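Chemotaxis protein CheX (Vibrio vulnificus, PDB 6VPW) probably acts in bacterial chemotaxis as a CheX-type phosphatase that removes the phosphoryl group from the response regulator CheY. Local coordinates at residues 6-11 with 135-140. Numbering follows the deposited sequence.
Sequences EFVNPF and SIIIMP
V8, on helix 8-23, meets I137 and M139 of strand 137-142 with one methyl each, and this division of labour is a compact example of how a helix packs on a sheet through apolar side chains. I137 and M139, two apart on the strand, both turn toward the helix. The fuller part of the contact belongs to M139. Its side chain runs extended beyond CG and carries the terminal methyl to the helix backbone: M139 CE lies 3.8 Å from V8 O and 4.0 Å from V8 CA. V8 CG1, anti to its own backbone N (chi1 170°), comes within 4.1 Å of M139 CE, while F11 CB approaches the same methyl at 4.3 Å. These are van der Waals contacts, and M139 and F11 are buried. Toward I137 the packing is sparser and partly exposed. V8 CG2 touches I137 CG2 at 4.0 Å, the two side chains crossing at about a right angle, and F7 reaches across with its ring atom CE1, 4.2 Å from I137 CG1, at an oblique angle. The backbones stay well apart, V8 CA lying 7.7 Å from I137 CA. Further cover comes from the central sheet: I152 of strand 148-154 touches F7, F11 and M139, and the F7 ring meets that of F154 with planes at about 45°. I137 also packs on I34 of strand 28-34, whereas F11 reaches A102 and L106, so this end of helix 8-23, with the residue before it, lies between helix 85-107 and the antiparallel sheet.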
loop_
_atom_site.group_PDB
_atom_site.type_symbol
_atom_site.label_atom_id
_atom_site.label_comp_id
_atom_site.label_asym_id
_atom_site.label_seq_id
_atom_site.Cartn_x
_atom_site.Cartn_y
_atom_site.Cartn_z
ATOM N N GLU A 6 -9.492 -7.804 18.233
ATOM C CA GLU A 6 -10.921 -7.436 18.017
ATOM C C GLU A 6 -11.154 -7.048 16.550
ATOM O O GLU A 6 -12.313 -7.101 16.091
ATOM C CB GLU A 6 -11.308 -6.280 18.944
ATOM C CG GLU A 6 -10.350 -5.098 18.874
ATOM C CD GLU A 6 -10.665 -3.942 19.809
ATOM O OE1 GLU A 6 -11.837 -3.502 19.835
ATOM O OE2 GLU A 6 -9.740 -3.500 20.533
ATOM N N PHE A 7 -10.094 -6.664 15.839
ATOM C CA PHE A 7 -10.260 -6.212 14.435
ATOM C C PHE A 7 -10.195 -7.397 13.464
ATOM O O PHE A 7 -10.566 -7.216 12.304
ATOM C CB PHE A 7 -9.199 -5.162 14.081
ATOM C CG PHE A 7 -7.782 -5.606 14.321
ATOM C CD1 PHE A 7 -7.162 -6.498 13.459
ATOM C CD2 PHE A 7 -7.066 -5.138 15.412
ATOM C CE1 PHE A 7 -5.856 -6.911 13.684
ATOM C CE2 PHE A 7 -5.761 -5.553 15.635
ATOM C CZ PHE A 7 -5.163 -6.449 14.777
ATOM N N VAL A 8 -9.779 -8.575 13.926
ATOM C CA VAL A 8 -9.573 -9.714 12.980
ATOM C C VAL A 8 -10.898 -10.159 12.331
ATOM O O VAL A 8 -10.987 -10.074 11.101
ATOM C CB VAL A 8 -8.851 -10.880 13.681
ATOM C CG1 VAL A 8 -8.825 -12.142 12.837
ATOM C CG2 VAL A 8 -7.445 -10.485 14.093
ATOM N N ASN A 9 -11.872 -10.613 13.122
ATOM C CA ASN A 9 -13.133 -11.189 12.573
ATOM C C ASN A 9 -13.909 -10.198 11.704
ATOM O O ASN A 9 -14.414 -10.591 10.659
ATOM C CB ASN A 9 -13.986 -11.794 13.685
ATOM C CG ASN A 9 -13.323 -13.017 14.278
ATOM O OD1 ASN A 9 -12.431 -13.593 13.665
ATOM N ND2 ASN A 9 -13.756 -13.422 15.454
ATOM N N PRO A 10 -14.109 -8.926 12.108
ATOM C CA PRO A 10 -14.810 -7.968 11.250
ATOM C C PRO A 10 -14.207 -7.861 9.842
ATOM O O PRO A 10 -14.999 -7.800 8.900
ATOM C CB PRO A 10 -14.695 -6.651 12.021
ATOM C CG PRO A 10 -14.601 -7.088 13.462
ATOM C CD PRO A 10 -13.788 -8.365 13.426
ATOM N N PHE A 11 -12.864 -7.832 9.722
ATOM C CA PHE A 11 -12.209 -7.762 8.384
ATOM C C PHE A 11 -12.419 -9.082 7.620
ATOM O O PHE A 11 -12.762 -9.026 6.443
ATOM C CB PHE A 11 -10.723 -7.369 8.478
ATOM C CG PHE A 11 -10.498 -5.888 8.642
ATOM C CD1 PHE A 11 -10.425 -5.056 7.533
ATOM C CD2 PHE A 11 -10.431 -5.307 9.903
ATOM C CE1 PHE A 11 -10.285 -3.681 7.678
ATOM C CE2 PHE A 11 -10.270 -3.937 10.047
ATOM C CZ PHE A 11 -10.191 -3.126 8.934
ATOM N N SER A 135 0.846 -6.501 16.136
ATOM C CA SER A 135 1.026 -7.860 15.569
ATOM C C SER A 135 0.496 -7.880 14.130
ATOM O O SER A 135 -0.609 -7.323 13.897
ATOM C CB SER A 135 0.334 -8.880 16.451
ATOM O OG SER A 135 0.521 -10.201 15.964
ATOM N N ILE A 136 1.275 -8.434 13.192
ATOM C CA ILE A 136 0.783 -8.567 11.788
ATOM C C ILE A 136 -0.002 -9.878 11.700
ATOM O O ILE A 136 0.618 -10.953 11.865
ATOM C CB ILE A 136 1.921 -8.525 10.754
ATOM C CG1 ILE A 136 2.746 -7.238 10.881
ATOM C CG2 ILE A 136 1.346 -8.706 9.353
ATOM C CD1 ILE A 136 4.030 -7.255 10.101
ATOM N N ILE A 137 -1.303 -9.778 11.435
ATOM C CA ILE A 137 -2.195 -10.968 11.315
ATOM C C ILE A 137 -2.402 -11.262 9.827
ATOM O O ILE A 137 -2.678 -10.303 9.059
ATOM C CB ILE A 137 -3.542 -10.712 12.017
ATOM C CG1 ILE A 137 -3.374 -10.279 13.479
ATOM C CG2 ILE A 137 -4.446 -11.932 11.889
ATOM C CD1 ILE A 137 -2.729 -11.314 14.355
ATOM N N ILE A 138 -2.211 -12.519 9.426
ATOM C CA ILE A 138 -2.479 -12.933 8.022
ATOM C C ILE A 138 -3.704 -13.846 8.069
ATOM O O ILE A 138 -3.760 -14.697 8.962
ATOM C CB ILE A 138 -1.270 -13.609 7.343
ATOM C CG1 ILE A 138 -1.581 -13.964 5.884
ATOM C CG2 ILE A 138 -0.803 -14.830 8.125
ATOM C CD1 ILE A 138 -0.373 -14.415 5.085
ATOM N N MET A 139 -4.659 -13.618 7.171
ATOM C CA MET A 139 -5.895 -14.433 7.102
ATOM C C MET A 139 -5.925 -15.062 5.713
ATOM O O MET A 139 -6.264 -14.383 4.744
ATOM C CB MET A 139 -7.131 -13.551 7.323
ATOM C CG MET A 139 -6.948 -12.523 8.454
ATOM S SD MET A 139 -8.344 -11.377 8.633
ATOM C CE MET A 139 -7.545 -10.050 9.533
ATOM N N PRO A 140 -5.454 -16.320 5.544
ATOM C CA PRO A 140 -5.475 -16.969 4.236
ATOM C C PRO A 140 -6.881 -17.405 3.799
ATOM O O PRO A 140 -7.713 -17.723 4.646
ATOM C CB PRO A 140 -4.584 -18.222 4.380
ATOM C CG PRO A 140 -3.962 -18.126 5.778
ATOM C CD PRO A 140 -4.828 -17.164 6.572
#